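Local structure of proteasome protein (Corynebacterium glutamicum ATCC 13032, 2P90) at residues Arg56-Phe61 with Leu93-Asp98; Cys137-Pro142 with Ser178-Leu183; Thr144-Arg149 with Ala261-Tyr266; Asp161-Gln166 with Ala222-Leu227. The protein is of unknown function but belongs to the PAC2 family and may have a role linked to proteasomes. All blocks are in the same frame, centred on the assembly; numbering follows the deposited sequence.

Contact 1. Residues Arg56-Phe61 with Leu93-Asp98; sequences RLIASF and LHVVRD
Leu57 meets the imidazole of His94 obliquely, its CD1 methyl coming to the ring at a slant, and the carbonyl oxygen of Arg56 also approaches that ring obliquely. Leu57 and His94 share one face of the sheet as a non-hydrogen-bonded antiparallel pair. On the other face, Arg56 and Val95 form a hydrogen-bonded pair, with Arg56 N reaching Val95 O at 2.8 Å and Val95 N returning a bond to Arg56 O. CG1 of Val95 stands between its own backbone N and carbonyl carbon (chi1 51°), where it packs 3.7 Å from Arg56 CB.

Further along, the register slips by one: Ile58 and Ala59 both oppose Leu93, a classic beta bulge. Leu93 O is gripped twice, first by Ile58 N at 2.7 Å. The second bond to Leu93 O, from Ala59 N, is longer at 3.3 Å, and Leu93 N bonds back to Ala59 O. The bulge turns Ile58 toward the partner strand, so its CD1 lies 4.0 Å from Val95 CB and its CG2 lies 4.1 Å from Leu93 CD2.

Strand 9-11 flanks strand 54-61, bringing Leu11 against Ile58 and Tyr9 against Ala59. Beyond strand 92-97 comes strand 103-108, and helix 116-129 packs on this layer, with Leu126 touching both Leu93 and Phe61.

Contact 2. Residues Cys137-Pro142 with Ser178-Leu183; sequences CLYAAP and SASLML
Strand 137-142 and the opening of helix 179-183 run at 141° with their axes 9.4 Å apart at closest approach, and Tyr139 and Ser180 bridge the gap. CG of Tyr139 is anti to its carbonyl carbon (chi1 -55°), and the ring points its hydroxyl at the helix. Tyr139 OH lies 2.9 Å from Ser180 OG, a hydrogen bond whose proton is not settled, since Ser178 OG is also hydrogen-bonded to Ser180 OG, at 3.0 Å. Glu184, one turn further along the helix, takes a second hydrogen bond with Tyr139 OH through OE2, so this buried hydroxyl is held from two residues of the same helix.

Helix 179-189 lies in the long connection, which also holds strand 153-157, between the parallel neighbours 134-143 and 194-202, and packs on the sheet in an alpha/beta layering; Ser178 occupies its N-cap position. Side-chain carbon packs round the polar link: CG of Leu181 sits 3.7 Å from Tyr139 OH, and its CD2 makes an apolar contact, coming obliquely to the ring, 4.3 Å from Tyr139 CZ. SG of Cys137 touches Ser180 CB at 4.1 Å. Leu181 also packs on Val83 of the second subunit, while Met182 meets Met86 of that subunit.

Contact 3. Residues Thr144-Arg149 with Ala261-Tyr266; sequences TVPHTR and ALEQQY
Thr148 OG1 hydrogen-bonds to Glu263 OE2 across the contact; the modelled 2.5 Å is very short, so its exact length is doubtful. Thr148 OG1 stands between its own backbone N and carbonyl carbon (chi1 49°), and the two side chains cross at about a right angle. Beside them the guanidinium of Arg149 lies nearly parallel to the carboxylate of Glu263, their planes 17° apart, with Glu263 CG 3.8 Å above the guanidinium plane. Arg149 NH1 and Glu263 OE2 are 4.0 Å apart, so opposite charges are near without forming a salt bridge. NH1 bonds instead to Thr148 O at 3.2 Å, from above that carbonyl's plane, and NH2 makes a salt bridge to Asp267, one residue past the segment.

The aliphatic part of Arg149 serves a second partner. Its CB sits over the centre of the Tyr266 ring, 3.5 Å from the centroid, a CH-pi contact, while the guanidinium stands almost perpendicular to that ring. Pro146, which starts the type I turn ending at Arg149, puts CD 3.8 Å from Tyr266 CD1 and CB 4.0 Å from Leu262 CB. Leu262 CD2 reaches on to Thr144.

Arg149 thus works in two chemistries: two acidic residues of helix 253-276 probably stabilise its charge, while its methylene carbons pack on an aromatic face, tying the loop to the helix.

Contact 4. Residues Asp161-Gln166 with Ala222-Leu227; sequences DRLKDQ and ADSADL
Ser224 is pressed against the backbone of Arg162, and that is the tight part of the contact: its CB lies 3.2 Å from Arg162 O, its CA makes a C-H...O contact with the same oxygen, and the two CB atoms of Ser224 and Arg162 are 3.9 Å apart. The hydroxyl of Ser224 takes its hydrogen bonds elsewhere, with Ser220 O in the preceding turn and with Tyr197 OH. Next to it, CD1 of Leu163 abuts Asp223 OD2 at 3.3 Å, and these side chains cross at about a right angle. Asp223 CG is anti to its backbone N (chi1 170°), which carries CG out toward the loop.

The solvent side is looser. OD2 of Asp223 receives a weak hydrogen bond from Lys164 N, at 3.5 Å, and the CB of Lys164 stands 3.9 Å from that same OD2. One water links the segments, donating to Ser224 O at 3.2 Å and accepting a weak bond from Arg162 NH1. The stronger partner of that guanidinium nitrogen is Glu133, in a salt bridge, and Asp165 pairs with Lys216 on helix 211-225.

Around these residues the helix finishes, with Leu227 N bonded to Ala222 O at 2.8 Å: a six-to-one bond and, at Asp226, a positive phi, as in a Schellman motif, though the full motif is not established. The contact therefore lays the loop between strands 153-157 and 173-175 against the C-terminal turn of helix 211-225.

In the fold
Contacts 1 and 2 reach the same mixed sheet, with centres 20 Å apart: contact 1 joins two antiparallel strands toward one side, while contact 2 seats a helix against the more central strand 134-143. Contact 1 closes before the others open. The first segments of contacts 2 and 3 adjoin, and contact 2 alternates along the chain with contacts 3 and 4, while contact 4 is nested inside the loop that contact 3 closes. Contacts 1 and 3 lie on opposite sides of the chain's centre, 38 Å between centres, whereas contacts 1 and 4 touch where Asp98 meets Leu227. Contact 3 ties C-terminal helix 253-276 to the loop after strand 134-143; the others join parts of the sheet-built body.

Contact 1. Residues Arg56-Phe61 with Leu93-Asp98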
loop_
_atom_site.group_PDB
_atom_site.type_symbol
_atom_site.label_atom_id
_atom_site.label_comp_id
_atom_site.label_asym_id
_atom_site.label_seq_id
_atom_site.Cartn_x
_atom_site.Cartn_y
_atom_site.Cartn_z
ATOM N N ARG B 56 -23.199 -6.475 -21.667
ATOM C CA ARG B 56 -22.926 -7.895 -21.445
ATOM C C ARG B 56 -21.448 -8.008 -21.084
ATOM O O ARG B 56 -20.590 -7.404 -21.759
ATOM C CB ARG B 56 -23.211 -8.760 -22.700
ATOM C CG ARG B 56 -24.687 -8.936 -23.208
ATOM C CD ARG B 56 -25.631 -9.694 -22.247
ATOM N NE ARG B 56 -26.595 -8.771 -21.598
ATOM C CZ ARG B 56 -27.748 -8.342 -22.142
ATOM N NH1 ARG B 56 -28.126 -8.757 -23.356
ATOM N NH2 ARG B 56 -28.529 -7.485 -21.482
ATOM N N LEU B 57 -21.166 -8.771 -20.018
ATOM C CA LEU B 57 -19.782 -9.060 -19.577
ATOM C C LEU B 57 -18.986 -9.919 -20.591
ATOM O O LEU B 57 -19.440 -10.986 -20.997
ATOM C CB LEU B 57 -19.796 -9.755 -18.211
ATOM C CG LEU B 57 -18.441 -9.954 -17.506
ATOM C CD1 LEU B 57 -17.738 -8.625 -17.287
ATOM C CD2 LEU B 57 -18.650 -10.656 -16.175
ATOM N N ILE B 58 -17.816 -9.442 -20.991
ATOM C CA ILE B 58 -16.942 -10.168 -21.909
ATOM C C ILE B 58 -15.792 -10.898 -21.190
ATOM O O ILE B 58 -15.521 -12.084 -21.460
ATOM C CB ILE B 58 -16.311 -9.199 -22.922
ATOM C CG1 ILE B 58 -17.367 -8.673 -23.899
ATOM C CG2 ILE B 58 -15.111 -9.848 -23.639
ATOM C CD1 ILE B 58 -16.831 -7.650 -24.813
ATOM N N ALA B 59 -15.100 -10.174 -20.301
ATOM C CA ALA B 59 -13.948 -10.703 -19.571
ATOM C C ALA B 59 -13.916 -10.134 -18.163
ATOM O O ALA B 59 -14.304 -8.979 -17.951
ATOM C CB ALA B 59 -12.665 -10.367 -20.289
ATOM N N SER B 60 -13.476 -10.955 -17.209
ATOM C CA SER B 60 -13.265 -10.525 -15.844
ATOM C C SER B 60 -11.819 -10.714 -15.474
ATOM O O SER B 60 -11.255 -11.789 -15.618
ATOM C CB SER B 60 -14.108 -11.338 -14.871
ATOM O OG SER B 60 -15.447 -10.890 -14.887
ATOM N N PHE B 61 -11.219 -9.649 -14.990
ATOM C CA PHE B 61 -9.889 -9.735 -14.447
ATOM C C PHE B 61 -9.871 -10.380 -13.046
ATOM O O PHE B 61 -10.850 -10.280 -12.255
ATOM C CB PHE B 61 -9.240 -8.360 -14.488
ATOM C CG PHE B 61 -8.864 -7.923 -15.886
ATOM C CD1 PHE B 61 -7.550 -8.025 -16.328
ATOM C CD2 PHE B 61 -9.839 -7.450 -16.782
ATOM C CE1 PHE B 61 -7.184 -7.626 -17.641
ATOM C CE2 PHE B 61 -9.492 -7.058 -18.098
ATOM C CZ PHE B 61 -8.149 -7.149 -18.524
ATOM N N LEU B 93 -14.387 -6.204 -18.672
ATOM C CA LEU B 93 -14.585 -5.690 -20.012
ATOM C C LEU B 93 -16.007 -6.029 -20.429
ATOM O O LEU B 93 -16.443 -7.200 -20.338
ATOM C CB LEU B 93 -13.581 -6.332 -20.972
ATOM C CG LEU B 93 -13.610 -5.854 -22.427
ATOM C CD1 LEU B 93 -13.314 -4.369 -22.479
ATOM C CD2 LEU B 93 -12.576 -6.614 -23.246
ATOM N N HIS B 94 -16.736 -4.997 -20.850
ATOM C CA HIS B 94 -18.151 -5.162 -21.256
ATOM C C HIS B 94 -18.370 -4.727 -22.672
ATOM O O HIS B 94 -17.659 -3.830 -23.164
ATOM C CB HIS B 94 -19.099 -4.323 -20.409
ATOM C CG HIS B 94 -19.082 -4.680 -18.961
ATOM N ND1 HIS B 94 -18.198 -4.108 -18.066
ATOM C CD2 HIS B 94 -19.834 -5.553 -18.254
ATOM C CE1 HIS B 94 -18.408 -4.616 -16.867
ATOM N NE2 HIS B 94 -19.393 -5.496 -16.956
ATOM N N VAL B 95 -19.346 -5.383 -23.324
ATOM C CA VAL B 95 -19.945 -4.834 -24.545
ATOM C C VAL B 95 -21.172 -4.034 -24.107
ATOM O O VAL B 95 -22.036 -4.545 -23.392
ATOM C CB VAL B 95 -20.269 -5.900 -25.662
ATOM C CG1 VAL B 95 -21.066 -7.083 -25.153
ATOM C CG2 VAL B 95 -20.972 -5.209 -26.890
ATOM N N VAL B 96 -21.204 -2.760 -24.484
ATOM C CA VAL B 96 -22.327 -1.883 -24.126
ATOM C C VAL B 96 -23.006 -1.381 -25.421
ATOM O O VAL B 96 -22.337 -1.091 -26.408
ATOM C CB VAL B 96 -21.877 -0.678 -23.206
ATOM C CG1 VAL B 96 -23.104 0.123 -22.682
ATOM C CG2 VAL B 96 -20.968 -1.151 -22.020
ATOM N N ARG B 97 -24.326 -1.274 -25.422
ATOM C CA ARG B 97 -25.003 -0.735 -26.605
ATOM C C ARG B 97 -25.713 0.592 -26.330
ATOM O O ARG B 97 -26.496 0.702 -25.369
ATOM C CB ARG B 97 -25.936 -1.798 -27.218
ATOM C CG ARG B 97 -25.133 -2.873 -27.950
ATOM C CD ARG B 97 -25.918 -4.134 -28.180
ATOM N NE ARG B 97 -25.061 -5.267 -28.555
ATOM C CZ ARG B 97 -24.544 -5.487 -29.770
ATOM N NH1 ARG B 97 -23.801 -6.561 -29.976
ATOM N NH2 ARG B 97 -24.755 -4.649 -30.782
ATOM N N ASP B 98 -25.409 1.597 -27.152
ATOM C CA ASP B 98 -26.049 2.921 -27.038
ATOM C C ASP B 98 -27.550 2.903 -27.407
ATOM O O ASP B 98 -28.120 1.834 -27.688
ATOM C CB ASP B 98 -25.288 3.988 -27.834
ATOM C CG ASP B 98 -25.450 3.847 -29.366
ATOM O OD1 ASP B 98 -26.278 3.021 -29.864
ATOM O OD2 ASP B 98 -24.727 4.592 -30.077
#

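Contact 2. Residues Cys137-Pro142 with Ser178-Leu183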
loop_
_atom_site.group_PDB
_atom_site.type_symbol
_atom_site.label_atom_id
_atom_site.label_comp_id
_atom_site.label_asym_id
_atom_site.label_seq_id
_atom_site.Cartn_x
_atom_site.Cartn_y
_atom_site.Cartn_z
ATOM N N CYS B 137 -9.040 6.581 -22.614
ATOM C CA CYS B 137 -8.909 6.548 -21.168
ATOM C C CYS B 137 -9.410 7.816 -20.496
ATOM O O CYS B 137 -9.149 8.911 -20.963
ATOM C CB CYS B 137 -7.453 6.337 -20.803
ATOM S SG CYS B 137 -6.768 4.781 -21.432
ATOM N N LEU B 138 -10.130 7.661 -19.392
ATOM C CA LEU B 138 -10.758 8.790 -18.728
ATOM C C LEU B 138 -10.054 9.168 -17.436
ATOM O O LEU B 138 -9.648 8.287 -16.680
ATOM C CB LEU B 138 -12.215 8.467 -18.441
ATOM C CG LEU B 138 -13.053 7.952 -19.612
ATOM C CD1 LEU B 138 -14.511 7.800 -19.146
ATOM C CD2 LEU B 138 -12.938 8.844 -20.888
ATOM N N TYR B 139 -9.917 10.481 -17.204
ATOM C CA TYR B 139 -9.218 11.052 -16.051
ATOM C C TYR B 139 -10.054 12.234 -15.582
ATOM O O TYR B 139 -10.658 12.899 -16.408
ATOM C CB TYR B 139 -7.847 11.571 -16.464
ATOM C CG TYR B 139 -6.985 10.534 -17.150
ATOM C CD1 TYR B 139 -6.111 9.747 -16.399
ATOM C CD2 TYR B 139 -7.041 10.335 -18.548
ATOM C CE1 TYR B 139 -5.341 8.789 -16.989
ATOM C CE2 TYR B 139 -6.250 9.361 -19.160
ATOM C CZ TYR B 139 -5.406 8.590 -18.361
ATOM O OH TYR B 139 -4.595 7.612 -18.872
ATOM N N ALA B 140 -10.141 12.465 -14.274
ATOM C CA ALA B 140 -10.733 13.695 -13.737
ATOM C C ALA B 140 -9.713 14.335 -12.800
ATOM O O ALA B 140 -9.280 13.724 -11.780
ATOM C CB ALA B 140 -12.026 13.416 -13.024
ATOM N N ALA B 141 -9.302 15.559 -13.149
ATOM C CA ALA B 141 -8.272 16.264 -12.362
ATOM C C ALA B 141 -8.834 17.449 -11.645
ATOM O O ALA B 141 -9.622 18.184 -12.227
ATOM C CB ALA B 141 -7.059 16.696 -13.259
ATOM N N PRO B 142 -8.392 17.673 -10.389
ATOM C CA PRO B 142 -8.811 18.894 -9.710
ATOM C C PRO B 142 -8.040 20.045 -10.333
ATOM O O PRO B 142 -6.813 19.949 -10.477
ATOM C CB PRO B 142 -8.376 18.677 -8.254
ATOM C CG PRO B 142 -7.276 17.624 -8.307
ATOM C CD PRO B 142 -7.445 16.859 -9.590
ATOM N N SER B 178 0.170 5.878 -13.892
ATOM C CA SER B 178 -0.995 5.063 -13.657
ATOM C C SER B 178 -1.037 3.881 -14.614
ATOM O O SER B 178 -0.275 3.809 -15.569
ATOM C CB SER B 178 -2.265 5.894 -13.736
ATOM O OG SER B 178 -2.668 6.078 -15.069
ATOM N N ALA B 179 -1.903 2.927 -14.314
ATOM C CA ALA B 179 -2.042 1.757 -15.128
ATOM C C ALA B 179 -2.563 2.141 -16.492
ATOM O O ALA B 179 -2.125 1.579 -17.502
ATOM C CB ALA B 179 -2.990 0.763 -14.459
ATOM N N SER B 180 -3.494 3.095 -16.544
ATOM C CA SER B 180 -3.993 3.546 -17.842
ATOM C C SER B 180 -2.948 4.301 -18.705
ATOM O O SER B 180 -2.959 4.145 -19.925
ATOM C CB SER B 180 -5.259 4.367 -17.685
ATOM O OG SER B 180 -4.988 5.520 -16.918
ATOM N N LEU B 181 -2.091 5.120 -18.079
ATOM C CA LEU B 181 -1.004 5.814 -18.789
ATOM C C LEU B 181 0.006 4.815 -19.371
ATOM O O LEU B 181 0.412 4.939 -20.538
ATOM C CB LEU B 181 -0.307 6.831 -17.891
ATOM C CG LEU B 181 -1.143 8.096 -17.627
ATOM C CD1 LEU B 181 -0.663 8.843 -16.428
ATOM C CD2 LEU B 181 -1.161 9.024 -18.864
ATOM N N MET B 182 0.349 3.786 -18.591
ATOM C CA MET B 182 1.192 2.692 -19.089
ATOM C C MET B 182 0.511 2.042 -20.299
ATOM O O MET B 182 1.169 1.712 -21.289
ATOM C CB MET B 182 1.473 1.627 -17.994
ATOM C CG MET B 182 2.481 0.542 -18.463
ATOM S SD MET B 182 3.087 -0.750 -17.333
ATOM C CE MET B 182 4.054 0.245 -16.222
ATOM N N LEU B 183 -0.796 1.819 -20.206
ATOM C CA LEU B 183 -1.503 1.145 -21.277
ATOM C C LEU B 183 -1.503 2.023 -22.545
ATOM O O LEU B 183 -1.307 1.512 -23.670
ATOM C CB LEU B 183 -2.917 0.789 -20.840
ATOM C CG LEU B 183 -3.951 0.433 -21.899
ATOM C CD1 LEU B 183 -3.584 -0.857 -22.644
ATOM C CD2 LEU B 183 -5.396 0.363 -21.287
#

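Contact 3. Residues Thr144-Arg149 with Ala261-Tyr266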
loop_
_atom_site.group_PDB
_atom_site.type_symbol
_atom_site.label_atom_id
_atom_site.label_comp_id
_atom_site.label_asym_id
_atom_site.label_seq_id
_atom_site.Cartn_x
_atom_site.Cartn_y
_atom_site.Cartn_z
ATOM N N THR B 144 -7.742 24.625 -11.140
ATOM C CA THR B 144 -8.037 25.995 -10.731
ATOM C C THR B 144 -8.972 26.577 -11.788
ATOM O O THR B 144 -8.560 27.358 -12.650
ATOM C CB THR B 144 -6.745 26.842 -10.588
ATOM O OG1 THR B 144 -5.963 26.694 -11.768
ATOM C CG2 THR B 144 -5.917 26.385 -9.395
ATOM N N VAL B 145 -10.221 26.117 -11.721
ATOM C CA VAL B 145 -11.303 26.509 -12.599
ATOM C C VAL B 145 -12.501 26.675 -11.679
ATOM O O VAL B 145 -12.557 26.026 -10.612
ATOM C CB VAL B 145 -11.611 25.447 -13.716
ATOM C CG1 VAL B 145 -10.427 25.292 -14.683
ATOM C CG2 VAL B 145 -12.058 24.082 -13.139
ATOM N N PRO B 146 -13.447 27.565 -12.051
ATOM C CA PRO B 146 -14.638 27.798 -11.213
ATOM C C PRO B 146 -15.847 26.922 -11.545
ATOM O O PRO B 146 -16.004 26.508 -12.692
ATOM C CB PRO B 146 -14.974 29.267 -11.506
ATOM C CG PRO B 146 -14.430 29.524 -12.909
ATOM C CD PRO B 146 -13.410 28.453 -13.232
ATOM N N HIS B 147 -16.722 26.689 -10.564
ATOM C CA HIS B 147 -17.994 26.010 -10.840
ATOM C C HIS B 147 -18.925 26.827 -11.726
ATOM O O HIS B 147 -19.936 26.302 -12.235
ATOM C CB HIS B 147 -18.726 25.593 -9.534
ATOM C CG HIS B 147 -19.351 26.730 -8.788
ATOM N ND1 HIS B 147 -18.658 27.481 -7.862
ATOM C CD2 HIS B 147 -20.613 27.231 -8.811
ATOM C CE1 HIS B 147 -19.460 28.404 -7.358
ATOM N NE2 HIS B 147 -20.650 28.274 -7.918
ATOM N N THR B 148 -18.590 28.110 -11.900
ATOM C CA THR B 148 -19.438 29.076 -12.622
ATOM C C THR B 148 -19.123 29.167 -14.120
ATOM O O THR B 148 -19.646 30.028 -14.814
ATOM C CB THR B 148 -19.331 30.487 -11.991
ATOM O OG1 THR B 148 -17.948 30.815 -11.829
ATOM C CG2 THR B 148 -20.037 30.556 -10.585
ATOM N N ARG B 149 -18.264 28.281 -14.614
ATOM C CA ARG B 149 -17.872 28.269 -16.030
ATOM C C ARG B 149 -18.023 26.848 -16.598
ATOM O O ARG B 149 -17.915 25.880 -15.843
ATOM C CB ARG B 149 -16.428 28.763 -16.182
ATOM C CG ARG B 149 -16.255 30.239 -15.893
ATOM C CD ARG B 149 -16.937 31.060 -16.987
ATOM N NE ARG B 149 -16.687 32.489 -16.850
ATOM C CZ ARG B 149 -17.432 33.329 -16.124
ATOM N NH1 ARG B 149 -18.503 32.912 -15.432
ATOM N NH2 ARG B 149 -17.087 34.606 -16.083
ATOM N N ALA B 261 -11.950 35.490 -9.175
ATOM C CA ALA B 261 -10.555 35.392 -9.623
ATOM C C ALA B 261 -10.294 34.169 -10.550
ATOM O O ALA B 261 -9.566 34.277 -11.540
ATOM C CB ALA B 261 -9.615 35.397 -8.438
ATOM N N LEU B 262 -10.906 33.031 -10.247
ATOM C CA LEU B 262 -10.863 31.864 -11.156
ATOM C C LEU B 262 -11.632 32.097 -12.461
ATOM O O LEU B 262 -11.256 31.558 -13.516
ATOM C CB LEU B 262 -11.369 30.585 -10.471
ATOM C CG LEU B 262 -10.617 30.065 -9.230
ATOM C CD1 LEU B 262 -11.456 29.014 -8.421
ATOM C CD2 LEU B 262 -9.229 29.510 -9.616
ATOM N N GLU B 263 -12.698 32.894 -12.382
ATOM C CA GLU B 263 -13.498 33.273 -13.547
ATOM C C GLU B 263 -12.687 34.106 -14.521
ATOM O O GLU B 263 -12.773 33.902 -15.741
ATOM C CB GLU B 263 -14.738 34.050 -13.115
ATOM C CG GLU B 263 -15.823 33.160 -12.501
ATOM C CD GLU B 263 -17.027 33.931 -11.955
ATOM O OE1 GLU B 263 -17.044 35.195 -12.026
ATOM O OE2 GLU B 263 -17.959 33.265 -11.450
ATOM N N GLN B 264 -11.884 35.017 -13.967
ATOM C CA GLN B 264 -11.043 35.917 -14.747
ATOM C C GLN B 264 -9.935 35.124 -15.427
ATOM O O GLN B 264 -9.739 35.219 -16.637
ATOM C CB GLN B 264 -10.453 37.010 -13.845
ATOM C CG GLN B 264 -10.329 38.363 -14.536
ATOM C CD GLN B 264 -9.695 39.469 -13.657
ATOM O OE1 GLN B 264 -9.067 39.188 -12.607
ATOM N NE2 GLN B 264 -9.838 40.735 -14.102
ATOM N N GLN B 265 -9.221 34.334 -14.632
ATOM C CA GLN B 265 -8.235 33.371 -15.113
ATOM C C GLN B 265 -8.772 32.515 -16.280
ATOM O O GLN B 265 -8.176 32.457 -17.348
ATOM C CB GLN B 265 -7.829 32.497 -13.926
ATOM C CG GLN B 265 -6.898 31.327 -14.224
ATOM C CD GLN B 265 -6.361 30.679 -12.932
ATOM O OE1 GLN B 265 -6.373 29.449 -12.786
ATOM N NE2 GLN B 265 -5.884 31.516 -11.989
ATOM N N TYR B 266 -9.935 31.901 -16.058
ATOM C CA TYR B 266 -10.639 31.073 -17.032
ATOM C C TYR B 266 -10.920 31.778 -18.367
ATOM O O TYR B 266 -10.665 31.216 -19.443
ATOM C CB TYR B 266 -11.954 30.582 -16.396
ATOM C CG TYR B 266 -12.719 29.586 -17.233
ATOM C CD1 TYR B 266 -12.665 28.218 -16.955
ATOM C CD2 TYR B 266 -13.468 30.010 -18.336
ATOM C CE1 TYR B 266 -13.365 27.305 -17.742
ATOM C CE2 TYR B 266 -14.155 29.111 -19.136
ATOM C CZ TYR B 266 -14.101 27.757 -18.827
ATOM O OH TYR B 266 -14.817 26.878 -19.606
#

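Contact 4. Residues Asp161-Gln166 with Ala222-Leu227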
loop_
_atom_site.group_PDB
_atom_site.type_symbol
_atom_site.label_atom_id
_atom_site.label_comp_id
_atom_site.label_asym_id
_atom_site.label_seq_id
_atom_site.Cartn_x
_atom_site.Cartn_y
_atom_site.Cartn_z
ATOM N N ASP B 161 -7.767 14.230 -32.456
ATOM C CA ASP B 161 -8.440 14.935 -33.548
ATOM C C ASP B 161 -9.940 14.690 -33.554
ATOM O O ASP B 161 -10.694 15.558 -33.940
ATOM C CB ASP B 161 -7.827 14.489 -34.884
ATOM C CG ASP B 161 -7.264 13.050 -34.819
ATOM O OD1 ASP B 161 -6.052 12.875 -34.503
ATOM O OD2 ASP B 161 -8.043 12.089 -35.049
ATOM N N ARG B 162 -10.368 13.517 -33.099
ATOM C CA ARG B 162 -11.784 13.138 -33.100
ATOM C C ARG B 162 -12.608 13.853 -32.032
ATOM O O ARG B 162 -13.824 13.674 -31.969
ATOM C CB ARG B 162 -11.935 11.624 -32.923
ATOM C CG ARG B 162 -10.908 10.821 -33.673
ATOM C CD ARG B 162 -11.127 9.359 -33.456
ATOM N NE ARG B 162 -10.183 8.576 -34.236
ATOM C CZ ARG B 162 -10.363 7.302 -34.536
ATOM N NH1 ARG B 162 -11.457 6.677 -34.121
ATOM N NH2 ARG B 162 -9.457 6.649 -35.249
ATOM N N LEU B 163 -11.950 14.642 -31.190
ATOM C CA LEU B 163 -12.661 15.439 -30.200
ATOM C C LEU B 163 -12.647 16.927 -30.540
ATOM O O LEU B 163 -11.643 17.612 -30.341
ATOM C CB LEU B 163 -12.123 15.205 -28.789
ATOM C CG LEU B 163 -13.007 15.872 -27.735
ATOM C CD1 LEU B 163 -14.350 15.178 -27.692
ATOM C CD2 LEU B 163 -12.348 15.925 -26.381
ATOM N N LYS B 164 -13.796 17.405 -31.026
ATOM C CA LYS B 164 -14.000 18.771 -31.513
ATOM C C LYS B 164 -13.788 19.828 -30.419
ATOM O O LYS B 164 -12.980 20.745 -30.572
ATOM C CB LYS B 164 -15.414 18.873 -32.109
ATOM C CG LYS B 164 -15.677 20.055 -33.033
ATOM C CD LYS B 164 -15.295 19.752 -34.500
ATOM C CE LYS B 164 -16.020 20.694 -35.484
ATOM N NZ LYS B 164 -15.787 22.134 -35.171
ATOM N N ASP B 165 -14.508 19.698 -29.313
ATOM C CA ASP B 165 -14.360 20.644 -28.219
ATOM C C ASP B 165 -13.421 20.130 -27.127
ATOM O O ASP B 165 -13.730 19.173 -26.408
ATOM C CB ASP B 165 -15.718 21.013 -27.629
ATOM C CG ASP B 165 -15.603 22.015 -26.496
ATOM O OD1 ASP B 165 -14.792 22.968 -26.610
ATOM O OD2 ASP B 165 -16.316 21.841 -25.486
ATOM N N GLN B 166 -12.278 20.796 -27.001
ATOM C CA GLN B 166 -11.227 20.387 -26.090
ATOM C C GLN B 166 -10.201 21.507 -26.016
ATOM O O GLN B 166 -9.389 21.678 -26.930
ATOM C CB GLN B 166 -10.601 19.075 -26.572
ATOM C CG GLN B 166 -9.087 19.019 -26.523
ATOM C CD GLN B 166 -8.465 18.588 -27.846
ATOM O OE1 GLN B 166 -7.408 17.966 -27.858
ATOM N NE2 GLN B 166 -9.117 18.918 -28.962
ATOM N N ALA B 222 -19.381 10.348 -26.461
ATOM C CA ALA B 222 -20.456 10.305 -27.462
ATOM C C ALA B 222 -20.020 10.970 -28.781
ATOM O O ALA B 222 -20.233 10.413 -29.858
ATOM C CB ALA B 222 -21.736 10.917 -26.917
ATOM N N ASP B 223 -19.337 12.111 -28.661
ATOM C CA ASP B 223 -18.844 12.925 -29.778
ATOM C C ASP B 223 -17.811 12.182 -30.616
ATOM O O ASP B 223 -17.959 12.077 -31.822
ATOM C CB ASP B 223 -18.308 14.279 -29.225
ATOM C CG ASP B 223 -17.527 15.128 -30.261
ATOM O OD1 ASP B 223 -17.703 14.954 -31.504
ATOM O OD2 ASP B 223 -16.740 16.022 -29.820
ATOM N N SER B 224 -16.774 11.646 -29.978
ATOM C CA SER B 224 -15.621 11.100 -30.703
ATOM C C SER B 224 -15.745 9.622 -31.081
ATOM O O SER B 224 -14.949 9.103 -31.855
ATOM C CB SER B 224 -14.350 11.335 -29.893
ATOM O OG SER B 224 -14.613 11.253 -28.510
ATOM N N ALA B 225 -16.738 8.944 -30.529
ATOM C CA ALA B 225 -16.954 7.549 -30.828
ATOM C C ALA B 225 -18.262 7.391 -31.590
ATOM O O ALA B 225 -18.654 6.261 -31.931
ATOM C CB ALA B 225 -16.984 6.737 -29.529
ATOM N N ASP B 226 -18.929 8.521 -31.852
ATOM C CA ASP B 226 -20.216 8.542 -32.546
ATOM C C ASP B 226 -21.231 7.657 -31.835
ATOM O O ASP B 226 -21.716 6.661 -32.396
ATOM C CB ASP B 226 -20.044 8.144 -34.033
ATOM C CG ASP B 226 -21.293 8.440 -34.892
ATOM O OD1 ASP B 226 -22.133 9.308 -34.507
ATOM O OD2 ASP B 226 -21.427 7.787 -35.963
ATOM N N LEU B 227 -21.538 8.023 -30.587
ATOM C CA LEU B 227 -22.473 7.258 -29.746
ATOM C C LEU B 227 -23.653 8.123 -29.324
ATOM O O LEU B 227 -23.508 9.323 -29.143
ATOM C CB LEU B 227 -21.770 6.670 -28.492
ATOM C CG LEU B 227 -20.519 5.773 -28.655
ATOM C CD1 LEU B 227 -19.683 5.659 -27.339
ATOM C CD2 LEU B 227 -20.856 4.374 -29.216
HETATM O O HOH W 1 -13.075 6.579 -31.388
#